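Local coordinates for centrosomal protein of 104 kDa (Homo sapiens, PDB 5LPH) that is required for ciliogenesis and for structural integrity at the ciliary tip, and is represented here by its TOG domain, a tubulin-binding module, at residues E49-E54 with E64-A69; R205-L210 with S215-D220; Q185-N190 with M197-L202. All coordinates share one frame; numbering follows the deposited sequence.

Overall arrangement
The TOG domain is an all-helical, elongated array built of HEAT-type repeats, and the three interactions sample its two halves. Interaction 1 comes first along the chain and pairs helix 49-56 with helix 60-76 near the N-terminal end. Interaction 3 follows and interaction 2 comes last; both use helix 193-210, one holding the loop that leads into it and the other the turn that leaves it. Their centres are 15 Å apart. Interaction 1 lies across the centre of the chain from both, with centres 38 Å from interaction 2 and 34 Å from interaction 3, so its contacts are separate from theirs, although all three belong to one domain.

Interaction 1 (E49-E54 with E64-A69); sequences ETLVAE and EDALLA
Glu54 and Asp65 meet through torsions that bring their two carboxylates together. At Asp65 the carboxyl carbon CG stands opposite the backbone N (chi1 -173°), which swings a side chain that does not start out facing its neighbour round until OD2 reaches Glu54. Glu54 does start out facing it and runs extended beyond CG. The result is a close approach of like charges: Glu54 OE2 lies 3.0 Å from Asp65 OD2, two acceptor oxygens that form no hydrogen bond with each other as carboxylates, and the two carboxylate planes are 57° apart. Such proximity would probably raise the proton affinity of one or both groups.

Beneath the acids the contact is apolar. Ala66 faces the first helix directly, its CB 3.7 Å from Glu54 CB and 3.9 Å from the carbonyl O of Leu51. Leu51 adds one branch alongside, CD2 standing 4.3 Å from Ala66 CB. The short CB of Ala66 is consistent with the 8.8 Å approach of the axes of segments 49-54 and 64-69. These are two helices consecutive in the chain, joined by a short link and packed with their directions 134° apart, in the N-terminal part of a HEAT-type TOG domain. Shortening Glu54 to an alanine here would keep the CB contact but would probably open a gap beside Asp65 and over Ala66, whose CA lies 4.0 Å from Glu54 OE1.

Around the pair, Leu51 also touches Leu96 of helix 83-100, and Glu54 touches Pro29 in the N-terminal loop. On the far side of helix 60-76, Leu67 packs on Val108 and Leu115 of helix 106-126.

Interaction 2 (R205-L210 with S215-D220); sequences RLLKDL and SGFTID
Phe217 drives its ring against the last turns of helix 193-210, meeting backbone as much as side chains. Its CE2 atom is 3.6 Å from Leu207 N and 3.7 Å from Leu206 C, so that corner of the ring sits on the peptide unit joining the two leucines. Leu207 crosses the base of the ring with CD1, 4.1 Å from Phe217 CG, while Leu206 CB lies 4.1 Å from Phe217 CE2, and Leu210 CD1 stands 4.3 Å from the same CE2. Beside the aromatic, Leu210 CB touches Ser215 CB at 3.7 Å.

Ser215 also shapes the turn that delivers the ring. With chi1 at 68°, its OG accepts from Phe217 N at 3.0 Å, a bent bond with an N-H...O angle of 142°, which makes an ST turn; the same OG bonds to Gly211 O. The turn lies in the connection between helix 193-210 and helix 219-229, the latter lying in HEAT repeat 2 of the TOG domain. Gly216 has a positive phi of 116°, where a side chain would collide with the preceding carbonyl O.

Further out, Thr218 is the N-cap of helix 219-229, and Asn221 holds the turn, its OD1 accepting from Thr218 N and its ND2 bonded to Gly216 O. Other partners are Pro180 of helix 178-183, touched by both Phe217 and Leu210, and Met248 of helix 235-252, touched by Leu207.

Interaction 3 (Q185-N190 with M197-L202); sequences QPLKAN and MSQMGL
Gln199 reaches across to the loop with Leu187 lying along its flank. The chain leaves the helix with CG opposite the backbone N (chi1 -173°) and stays extended, so each successive group moves farther from the helix and closer to the loop. At the start, Gln199 CB is 4.3 Å from Leu187 CD2, and Gln199 CG is no nearer, 4.5 Å from that CD2. The methyl closes in only farther out: Gln199 CD is 3.8 Å from Leu187 CD2, and Gln199 OE1 comes to 3.4 Å from it. The two side chains run antiparallel, alongside each other.

At the tip, Gln199 NE2 donates to Gln185 O at 2.8 Å. The bond is somewhat bent, with an N-H...O angle of 140°, yet the donor lies in the carbonyl plane and meets the C=O at 148°; the acceptor is slightly tilted out of the amide plane of Gln199. NE2 also bonds to Leu183 O, and these two carbonyl partners fix the rotation of the amide.

The other branch of Leu187, CD1, meets the end of the Met200 side chain, 4.2 Å from the selenium atom of this selenomethionine. Phe225 of helix 219-229 touches Leu187, Gln199 and Met200 alike, closing a small apolar cluster round the hydrocarbon part of the amide arm. The arrangement is a loop between successive helices, fastened by a glutamine and a leucine to the helix it leads into, within the helical array of a HEAT-type TOG domain.

Interaction 1 (E49-E54 with E64-A69)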
ATOM      1  N   GLU A  49      23.968 -11.199 -12.792  1.00 40.61           N
ATOM      2  CA  GLU A  49      24.494  -9.846 -12.656  1.00 42.12           C
ATOM      3  C   GLU A  49      23.990  -8.890 -13.737  1.00 40.74           C
ATOM      4  O   GLU A  49      23.775  -7.722 -13.453  1.00 41.25           O
ATOM      5  CB  GLU A  49      26.022  -9.857 -12.664  1.00 44.72           C
ATOM      6  CG  GLU A  49      26.641  -8.522 -12.273  1.00 47.72           C
ATOM      7  CD  GLU A  49      28.146  -8.592 -12.106  1.00 50.30           C
ATOM      8  OE1 GLU A  49      28.686  -7.844 -11.264  1.00 51.95           O
ATOM      9  OE2 GLU A  49      28.792  -9.390 -12.819  1.00 52.86           O
ATOM     10  N   THR A  50      23.816  -9.383 -14.960  1.00 40.91           N
ATOM     11  CA  THR A  50      23.395  -8.553 -16.096  1.00 43.36           C
ATOM     12  C   THR A  50      22.051  -7.880 -15.826  1.00 41.25           C
ATOM     13  O   THR A  50      21.925  -6.661 -15.945  1.00 41.39           O
ATOM     14  CB  THR A  50      23.306  -9.381 -17.404  1.00 45.00           C
ATOM     15  OG1 THR A  50      24.602  -9.893 -17.727  1.00 45.71           O
ATOM     16  CG2 THR A  50      22.806  -8.532 -18.587  1.00 46.72           C
ATOM     17  N   LEU A  51      21.061  -8.686 -15.459  1.00 39.73           N
ATOM     18  CA  LEU A  51      19.717  -8.189 -15.189  1.00 39.43           C
ATOM     19  C   LEU A  51      19.694  -7.227 -13.998  1.00 38.05           C
ATOM     20  O   LEU A  51      18.988  -6.216 -14.041  1.00 37.24           O
ATOM     21  CB  LEU A  51      18.744  -9.354 -14.979  1.00 40.42           C
ATOM     22  CG  LEU A  51      17.250  -9.034 -15.126  1.00 42.05           C
ATOM     23  CD1 LEU A  51      16.500 -10.265 -15.615  1.00 42.43           C
ATOM     24  CD2 LEU A  51      16.640  -8.509 -13.828  1.00 42.83           C
ATOM     25  N   VAL A  52      20.462  -7.519 -12.949  1.00 36.28           N
ATOM     26  CA  VAL A  52      20.497  -6.631 -11.771  1.00 35.94           C
ATOM     27  C   VAL A  52      21.149  -5.287 -12.122  1.00 36.23           C
ATOM     28  O   VAL A  52      20.670  -4.237 -11.692  1.00 37.51           O
ATOM     29  CB  VAL A  52      21.196  -7.284 -10.557  1.00 35.24           C
ATOM     30  CG1 VAL A  52      21.360  -6.298  -9.409  1.00 34.94           C
ATOM     31  CG2 VAL A  52      20.399  -8.488 -10.079  1.00 36.51           C
ATOM     32  N   ALA A  53      22.230  -5.329 -12.900  1.00 36.37           N
ATOM     33  CA  ALA A  53      22.918  -4.118 -13.362  1.00 36.61           C
ATOM     34  C   ALA A  53      22.004  -3.226 -14.211  1.00 36.28           C
ATOM     35  O   ALA A  53      21.983  -2.019 -14.019  1.00 33.76           O
ATOM     36  CB  ALA A  53      24.174  -4.483 -14.145  1.00 37.02           C
ATOM     37  N   GLU A  54      21.267  -3.832 -15.143  1.00 37.58           N
ATOM     38  CA  GLU A  54      20.223  -3.138 -15.911  1.00 41.04           C
ATOM     39  C   GLU A  54      19.239  -2.387 -15.002  1.00 42.25           C
ATOM     40  O   GLU A  54      18.984  -1.194 -15.198  1.00 43.59           O
ATOM     41  CB  GLU A  54      19.404  -4.122 -16.745  1.00 44.35           C
ATOM     42  CG  GLU A  54      19.919  -4.462 -18.127  1.00 47.30           C
ATOM     43  CD  GLU A  54      18.822  -5.121 -18.952  1.00 50.57           C
ATOM     44  OE1 GLU A  54      18.475  -6.277 -18.632  1.00 54.08           O
ATOM     45  OE2 GLU A  54      18.290  -4.475 -19.889  1.00 52.73           O
ATOM     46  N   GLU A  64      13.488  -0.273 -17.360  1.00 41.74           N
ATOM     47  CA  GLU A  64      12.202  -0.795 -17.827  1.00 43.67           C
ATOM     48  C   GLU A  64      12.352  -2.178 -18.455  1.00 43.96           C
ATOM     49  O   GLU A  64      11.568  -3.079 -18.160  1.00 44.13           O
ATOM     50  CB  GLU A  64      11.544   0.148 -18.841  1.00 44.92           C
ATOM     51  CG  GLU A  64      10.064  -0.154 -19.059  1.00 46.93           C
ATOM     52  CD  GLU A  64       9.504   0.303 -20.399  1.00 48.90           C
ATOM     53  OE1 GLU A  64      10.267   0.536 -21.361  1.00 49.62           O
ATOM     54  OE2 GLU A  64       8.263   0.404 -20.494  1.00 50.14           O
ATOM     55  N   ASP A  65      13.347  -2.326 -19.327  1.00 44.10           N
ATOM     56  CA  ASP A  65      13.609  -3.590 -20.021  1.00 47.14           C
ATOM     57  C   ASP A  65      13.919  -4.748 -19.063  1.00 44.81           C
ATOM     58  O   ASP A  65      13.479  -5.871 -19.293  1.00 44.25           O
ATOM     59  CB  ASP A  65      14.767  -3.425 -21.013  1.00 51.00           C
ATOM     60  CG  ASP A  65      14.979  -4.654 -21.871  1.00 54.20           C
ATOM     61  OD1 ASP A  65      14.095  -4.944 -22.706  1.00 58.37           O
ATOM     62  OD2 ASP A  65      16.025  -5.321 -21.708  1.00 56.00           O
ATOM     63  N   ALA A  66      14.673  -4.465 -18.003  1.00 42.66           N
ATOM     64  CA  ALA A  66      14.965  -5.457 -16.971  1.00 43.04           C
ATOM     65  C   ALA A  66      13.684  -6.017 -16.349  1.00 44.63           C
ATOM     66  O   ALA A  66      13.550  -7.230 -16.203  1.00 42.96           O
ATOM     67  CB  ALA A  66      15.846  -4.860 -15.890  1.00 42.73           C
ATOM     68  N   LEU A  67      12.751  -5.129 -16.004  1.00 45.42           N
ATOM     69  CA  LEU A  67      11.482  -5.532 -15.392  1.00 46.64           C
ATOM     70  C   LEU A  67      10.596  -6.314 -16.348  1.00 48.48           C
ATOM     71  O   LEU A  67       9.986  -7.300 -15.948  1.00 49.76           O
ATOM     72  CB  LEU A  67      10.740  -4.321 -14.817  1.00 45.49           C
ATOM     73  CG  LEU A  67      11.478  -3.683 -13.637  1.00 45.28           C
ATOM     74  CD1 LEU A  67      10.970  -2.277 -13.361  1.00 46.60           C
ATOM     75  CD2 LEU A  67      11.354  -4.532 -12.389  1.00 45.70           C
ATOM     76  N   LEU A  68      10.532  -5.885 -17.607  1.00 52.26           N
ATOM     77  CA  LEU A  68       9.777  -6.618 -18.634  1.00 55.81           C
ATOM     78  C   LEU A  68      10.429  -7.964 -18.980  1.00 55.03           C
ATOM     79  O   LEU A  68       9.728  -8.935 -19.228  1.00 55.01           O
ATOM     80  CB  LEU A  68       9.591  -5.773 -19.903  1.00 58.67           C
ATOM     81  CG  LEU A  68       8.844  -4.431 -19.772  1.00 61.16           C
ATOM     82  CD1 LEU A  68       8.801  -3.708 -21.115  1.00 61.99           C
ATOM     83  CD2 LEU A  68       7.438  -4.600 -19.207  1.00 62.49           C
ATOM     84  N   ALA A  69      11.759  -8.021 -18.992  1.00 55.96           N
ATOM     85  CA  ALA A  69      12.489  -9.284 -19.198  1.00 56.44           C
ATOM     86  C   ALA A  69      12.254 -10.266 -18.049  1.00 56.73           C
ATOM     87  O   ALA A  69      12.055 -11.461 -18.268  1.00 56.40           O
ATOM     88  CB  ALA A  69      13.981  -9.021 -19.351  1.00 56.00           C
TER

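Interaction 2 (R205-L210 with S215-D220)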
ATOM      1  N   ARG A 205     -12.569   4.489   1.128  1.00 45.11           N
ATOM      2  CA  ARG A 205     -13.026   3.687  -0.024  1.00 46.50           C
ATOM      3  C   ARG A 205     -12.983   2.182   0.248  1.00 45.58           C
ATOM      4  O   ARG A 205     -13.917   1.473  -0.114  1.00 43.24           O
ATOM      5  CB  ARG A 205     -12.248   4.026  -1.308  1.00 48.16           C
ATOM      6  CG  ARG A 205     -12.605   5.382  -1.913  1.00 50.13           C
ATOM      7  CD  ARG A 205     -12.067   5.553  -3.334  1.00 51.48           C
ATOM      8  NE  ARG A 205     -10.608   5.428  -3.420  1.00 51.94           N
ATOM      9  CZ  ARG A 205      -9.720   6.377  -3.098  1.00 52.10           C
ATOM     10  NH1 ARG A 205     -10.100   7.578  -2.649  1.00 51.85           N
ATOM     11  NH2 ARG A 205      -8.420   6.121  -3.226  1.00 52.44           N
ATOM     12  N   LEU A 206     -11.914   1.706   0.887  1.00 46.87           N
ATOM     13  CA  LEU A 206     -11.773   0.271   1.189  1.00 48.23           C
ATOM     14  C   LEU A 206     -12.613  -0.196   2.379  1.00 48.71           C
ATOM     15  O   LEU A 206     -13.064  -1.341   2.394  1.00 46.79           O
ATOM     16  CB  LEU A 206     -10.308  -0.120   1.397  1.00 48.69           C
ATOM     17  CG  LEU A 206      -9.517  -0.295   0.103  1.00 50.81           C
ATOM     18  CD1 LEU A 206      -8.032  -0.367   0.413  1.00 51.62           C
ATOM     19  CD2 LEU A 206      -9.969  -1.528  -0.672  1.00 51.42           C
ATOM     20  N   LEU A 207     -12.822   0.685   3.356  1.00 50.29           N
ATOM     21  CA  LEU A 207     -13.770   0.439   4.449  1.00 52.86           C
ATOM     22  C   LEU A 207     -15.180   0.163   3.911  1.00 54.50           C
ATOM     23  O   LEU A 207     -15.826  -0.781   4.343  1.00 55.83           O
ATOM     24  CB  LEU A 207     -13.781   1.634   5.413  1.00 54.27           C
ATOM     25  CG  LEU A 207     -14.671   1.640   6.654  1.00 56.38           C
ATOM     26  CD1 LEU A 207     -14.406   0.419   7.522  1.00 56.35           C
ATOM     27  CD2 LEU A 207     -14.414   2.929   7.430  1.00 57.10           C
ATOM     28  N   LYS A 208     -15.636   0.978   2.962  1.00 57.35           N
ATOM     29  CA  LYS A 208     -16.934   0.771   2.297  1.00 60.44           C
ATOM     30  C   LYS A 208     -16.983  -0.512   1.458  1.00 61.42           C
ATOM     31  O   LYS A 208     -18.006  -1.191   1.438  1.00 65.52           O
ATOM     32  CB  LYS A 208     -17.344   1.998   1.460  1.00 64.21           C
ATOM     33  CG  LYS A 208     -17.576   3.223   2.334  1.00 69.17           C
ATOM     34  CD  LYS A 208     -17.646   4.514   1.536  1.00 73.96           C
ATOM     35  CE  LYS A 208     -17.721   5.724   2.459  1.00 77.16           C
ATOM     36  NZ  LYS A 208     -18.537   6.824   1.874  1.00 79.10           N
ATOM     37  N   ASP A 209     -15.883  -0.852   0.788  1.00 62.21           N
ATOM     38  CA  ASP A 209     -15.820  -2.062  -0.049  1.00 64.03           C
ATOM     39  C   ASP A 209     -15.665  -3.359   0.760  1.00 63.42           C
ATOM     40  O   ASP A 209     -16.267  -4.368   0.411  1.00 63.97           O
ATOM     41  CB  ASP A 209     -14.674  -1.967  -1.077  1.00 67.54           C
ATOM     42  CG  ASP A 209     -14.825  -0.791  -2.047  1.00 71.01           C
ATOM     43  OD1 ASP A 209     -15.956  -0.308  -2.279  1.00 72.80           O
ATOM     44  OD2 ASP A 209     -13.785  -0.338  -2.576  1.00 74.04           O
ATOM     45  N   LEU A 210     -14.850  -3.330   1.817  1.00 62.87           N
ATOM     46  CA  LEU A 210     -14.505  -4.529   2.603  1.00 62.32           C
ATOM     47  C   LEU A 210     -15.273  -4.684   3.918  1.00 65.06           C
ATOM     48  O   LEU A 210     -15.457  -5.806   4.392  1.00 62.73           O
ATOM     49  CB  LEU A 210     -13.011  -4.531   2.928  1.00 61.41           C
ATOM     50  CG  LEU A 210     -12.031  -4.587   1.758  1.00 60.23           C
ATOM     51  CD1 LEU A 210     -10.606  -4.407   2.258  1.00 59.75           C
ATOM     52  CD2 LEU A 210     -12.167  -5.899   1.006  1.00 60.65           C
ATOM     53  N   SER A 215     -12.365  -8.442   7.197  1.00 70.97           N
ATOM     54  CA  SER A 215     -11.500  -7.591   6.378  1.00 65.51           C
ATOM     55  C   SER A 215     -10.132  -7.273   6.988  1.00 63.42           C
ATOM     56  O   SER A 215      -9.136  -7.222   6.267  1.00 62.58           O
ATOM     57  CB  SER A 215     -12.208  -6.265   6.105  1.00 64.47           C
ATOM     58  OG  SER A 215     -12.332  -5.508   7.297  1.00 62.66           O
ATOM     59  N   GLY A 216     -10.097  -7.030   8.301  1.00 58.85           N
ATOM     60  CA  GLY A 216      -8.917  -6.478   8.974  1.00 54.55           C
ATOM     61  C   GLY A 216      -9.196  -5.111   9.569  1.00 52.85           C
ATOM     62  O   GLY A 216      -8.499  -4.686  10.483  1.00 49.69           O
ATOM     63  N   PHE A 217     -10.199  -4.413   9.035  1.00 53.95           N
ATOM     64  CA  PHE A 217     -10.757  -3.229   9.690  1.00 56.67           C
ATOM     65  C   PHE A 217     -11.643  -3.646  10.860  1.00 57.26           C
ATOM     66  O   PHE A 217     -12.456  -4.575  10.743  1.00 55.25           O
ATOM     67  CB  PHE A 217     -11.629  -2.412   8.736  1.00 56.73           C
ATOM     68  CG  PHE A 217     -10.876  -1.755   7.624  1.00 55.98           C
ATOM     69  CD1 PHE A 217      -9.856  -0.850   7.895  1.00 55.19           C
ATOM     70  CD2 PHE A 217     -11.219  -2.003   6.299  1.00 55.10           C
ATOM     71  CE1 PHE A 217      -9.172  -0.228   6.868  1.00 56.21           C
ATOM     72  CE2 PHE A 217     -10.539  -1.383   5.267  1.00 55.69           C
ATOM     73  CZ  PHE A 217      -9.514  -0.494   5.552  1.00 55.65           C
ATOM     74  N   THR A 218     -11.506  -2.921  11.967  1.00 57.96           N
ATOM     75  CA  THR A 218     -12.350  -3.097  13.147  1.00 57.97           C
ATOM     76  C   THR A 218     -12.803  -1.708  13.621  1.00 60.14           C
ATOM     77  O   THR A 218     -12.124  -0.710  13.386  1.00 59.73           O
ATOM     78  CB  THR A 218     -11.586  -3.830  14.277  1.00 56.16           C
ATOM     79  OG1 THR A 218     -10.505  -3.014  14.745  1.00 53.03           O
ATOM     80  CG2 THR A 218     -11.023  -5.171  13.793  1.00 55.22           C
ATOM     81  N   ILE A 219     -13.957  -1.634  14.274  1.00 62.11           N
ATOM     82  CA  ILE A 219     -14.404  -0.402  14.933  1.00 62.98           C
ATOM     83  C   ILE A 219     -13.237   0.141  15.772  1.00 60.75           C
ATOM     84  O   ILE A 219     -12.987   1.335  15.768  1.00 60.68           O
ATOM     85  CB  ILE A 219     -15.653  -0.653  15.817  1.00 64.52           C
ATOM     86  CG1 ILE A 219     -16.902  -0.935  14.955  1.00 67.22           C
ATOM     87  CG2 ILE A 219     -15.941   0.553  16.701  1.00 64.17           C
ATOM     88  CD1 ILE A 219     -18.002  -1.679  15.690  1.00 69.27           C
ATOM     89  N   ASP A 220     -12.512  -0.752  16.450  1.00 59.49           N
ATOM     90  CA  ASP A 220     -11.374  -0.373  17.294  1.00 58.96           C
ATOM     91  C   ASP A 220     -10.265   0.384  16.544  1.00 57.78           C
ATOM     92  O   ASP A 220      -9.989   1.532  16.878  1.00 58.53           O
ATOM     93  CB  ASP A 220     -10.798  -1.600  18.027  1.00 58.73           C
ATOM     94  CG  ASP A 220      -9.836  -1.219  19.138  1.00 59.32           C
ATOM     95  OD1 ASP A 220     -10.248  -0.500  20.065  1.00 60.21           O
ATOM     96  OD2 ASP A 220      -8.665  -1.634  19.090  1.00 59.38           O
TER

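Interaction 3 (Q185-N190 with M197-L202)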
ATOM      1  N   GLN A 185      -2.808   2.888  10.303  1.00 53.05           N
ATOM      2  CA  GLN A 185      -1.633   3.305  11.063  1.00 55.76           C
ATOM      3  C   GLN A 185      -1.699   4.822  11.212  1.00 55.54           C
ATOM      4  O   GLN A 185      -2.000   5.516  10.238  1.00 53.01           O
ATOM      5  CB  GLN A 185      -0.326   2.888  10.354  1.00 61.44           C
ATOM      6  CG  GLN A 185       0.883   2.854  11.277  1.00 68.97           C
ATOM      7  CD  GLN A 185       2.152   2.398  10.591  1.00 75.99           C
ATOM      8  OE1 GLN A 185       2.122   1.571   9.676  1.00 78.24           O
ATOM      9  NE2 GLN A 185       3.286   2.926  11.047  1.00 79.11           N
ATOM     10  N   PRO A 186      -1.423   5.351  12.420  1.00 56.12           N
ATOM     11  CA  PRO A 186      -1.704   6.773  12.613  1.00 56.63           C
ATOM     12  C   PRO A 186      -0.849   7.701  11.744  1.00 56.10           C
ATOM     13  O   PRO A 186       0.299   7.382  11.426  1.00 56.03           O
ATOM     14  CB  PRO A 186      -1.409   7.004  14.105  1.00 57.90           C
ATOM     15  CG  PRO A 186      -1.084   5.671  14.691  1.00 58.15           C
ATOM     16  CD  PRO A 186      -0.673   4.791  13.558  1.00 57.77           C
ATOM     17  N   LEU A 187      -1.429   8.836  11.366  1.00 54.89           N
ATOM     18  CA  LEU A 187      -0.744   9.834  10.553  1.00 54.98           C
ATOM     19  C   LEU A 187       0.327  10.511  11.395  1.00 57.90           C
ATOM     20  O   LEU A 187       0.055  10.940  12.516  1.00 55.67           O
ATOM     21  CB  LEU A 187      -1.736  10.872  10.019  1.00 54.16           C
ATOM     22  CG  LEU A 187      -2.796  10.304   9.063  1.00 54.80           C
ATOM     23  CD1 LEU A 187      -3.945  11.269   8.789  1.00 56.10           C
ATOM     24  CD2 LEU A 187      -2.156   9.860   7.757  1.00 55.77           C
ATOM     25  N   LYS A 188       1.536  10.599  10.845  1.00 61.50           N
ATOM     26  CA  LYS A 188       2.675  11.207  11.544  1.00 65.60           C
ATOM     27  C   LYS A 188       2.483  12.718  11.578  1.00 67.29           C
ATOM     28  O   LYS A 188       1.852  13.288  10.680  1.00 69.85           O
ATOM     29  CB  LYS A 188       4.005  10.860  10.860  1.00 65.38           C
ATOM     30  CG  LYS A 188       4.261   9.378  10.706  1.00 66.54           C
ATOM     31  CD  LYS A 188       4.975   8.760  11.890  1.00 68.55           C
ATOM     32  CE  LYS A 188       5.423   7.347  11.551  1.00 71.05           C
ATOM     33  NZ  LYS A 188       6.000   6.639  12.726  1.00 74.38           N
ATOM     34  N   ALA A 189       3.009  13.351  12.624  1.00 69.14           N
ATOM     35  CA  ALA A 189       2.856  14.797  12.836  1.00 71.72           C
ATOM     36  C   ALA A 189       3.371  15.610  11.650  1.00 74.44           C
ATOM     37  O   ALA A 189       2.666  16.474  11.131  1.00 75.18           O
ATOM     38  CB  ALA A 189       3.576  15.221  14.110  1.00 72.64           C
ATOM     39  N   ASN A 190       4.588  15.295  11.213  1.00 77.20           N
ATOM     40  CA  ASN A 190       5.233  15.976  10.078  1.00 78.48           C
ATOM     41  C   ASN A 190       4.853  15.417   8.687  1.00 78.45           C
ATOM     42  O   ASN A 190       5.539  15.711   7.703  1.00 80.08           O
ATOM     43  CB  ASN A 190       6.763  15.945  10.254  1.00 78.53           C
ATOM     44  CG  ASN A 190       7.344  14.541  10.128  1.00 81.37           C
ATOM     45  OD1 ASN A 190       6.708  13.559  10.515  1.00 84.01           O
ATOM     46  ND2 ASN A 190       8.559  14.444   9.596  1.00 81.76           N
HETATM   47  N   MSE A 197      -3.960  12.823   2.966  1.00 48.26           N
HETATM   48  CA  MSE A 197      -5.231  12.822   2.189  1.00 49.77           C
HETATM   49  C   MSE A 197      -5.395  11.531   1.429  1.00 46.40           C
HETATM   50  O   MSE A 197      -6.502  10.993   1.375  1.00 44.09           O
HETATM   51  CB  MSE A 197      -5.410  14.047   1.260  1.00 55.72           C
HETATM   52  CG  MSE A 197      -6.786  14.750   1.325  1.00 61.53           C
HETATM   53 SE   MSE A 197      -7.308  15.212   3.174  1.00 69.48          SE
HETATM   54  CE  MSE A 197      -5.861  16.537   3.362  1.00 69.31           C
ATOM     55  N   SER A 198      -4.302  11.003   0.870  1.00 44.16           N
ATOM     56  CA  SER A 198      -4.344   9.735   0.134  1.00 41.80           C
ATOM     57  C   SER A 198      -4.667   8.547   1.040  1.00 38.88           C
ATOM     58  O   SER A 198      -5.466   7.696   0.669  1.00 37.28           O
ATOM     59  CB  SER A 198      -3.028   9.471  -0.606  1.00 41.92           C
ATOM     60  OG  SER A 198      -2.850  10.367  -1.696  1.00 44.64           O
ATOM     61  N   GLN A 199      -4.044   8.494   2.214  1.00 37.87           N
ATOM     62  CA  GLN A 199      -4.303   7.419   3.176  1.00 39.51           C
ATOM     63  C   GLN A 199      -5.770   7.417   3.632  1.00 40.76           C
ATOM     64  O   GLN A 199      -6.404   6.369   3.716  1.00 40.09           O
ATOM     65  CB  GLN A 199      -3.371   7.533   4.386  1.00 38.85           C
ATOM     66  CG  GLN A 199      -3.483   6.353   5.342  1.00 39.96           C
ATOM     67  CD  GLN A 199      -2.422   6.329   6.430  1.00 39.99           C
ATOM     68  OE1 GLN A 199      -1.352   6.919   6.296  1.00 40.65           O
ATOM     69  NE2 GLN A 199      -2.718   5.630   7.517  1.00 41.71           N
HETATM   70  N   MSE A 200      -6.290   8.603   3.917  1.00 41.96           N
HETATM   71  CA  MSE A 200      -7.688   8.769   4.319  1.00 45.57           C
HETATM   72  C   MSE A 200      -8.663   8.407   3.238  1.00 43.87           C
HETATM   73  O   MSE A 200      -9.683   7.774   3.511  1.00 42.93           O
HETATM   74  CB  MSE A 200      -7.887  10.210   4.753  1.00 51.36           C
HETATM   75  CG  MSE A 200      -7.483  10.303   6.185  1.00 57.49           C
HETATM   76 SE   MSE A 200      -7.480  12.180   6.711  1.00 72.68          SE
HETATM   77  CE  MSE A 200      -8.536  11.815   8.352  1.00 69.26           C
ATOM     78  N   GLY A 201      -8.361   8.814   2.007  1.00 41.08           N
ATOM     79  CA  GLY A 201      -9.147   8.426   0.840  1.00 39.14           C
ATOM     80  C   GLY A 201      -9.209   6.923   0.644  1.00 38.81           C
ATOM     81  O   GLY A 201     -10.279   6.374   0.398  1.00 38.32           O
ATOM     82  N   LEU A 202      -8.057   6.266   0.747  1.00 39.35           N
ATOM     83  CA  LEU A 202      -7.978   4.804   0.641  1.00 40.47           C
ATOM     84  C   LEU A 202      -8.722   4.092   1.769  1.00 41.12           C
ATOM     85  O   LEU A 202      -9.390   3.088   1.527  1.00 39.43           O
ATOM     86  CB  LEU A 202      -6.523   4.326   0.629  1.00 39.85           C
ATOM     87  CG  LEU A 202      -5.784   4.492  -0.694  1.00 40.72           C
ATOM     88  CD1 LEU A 202      -4.276   4.404  -0.485  1.00 40.97           C
ATOM     89  CD2 LEU A 202      -6.249   3.449  -1.695  1.00 41.57           C
TER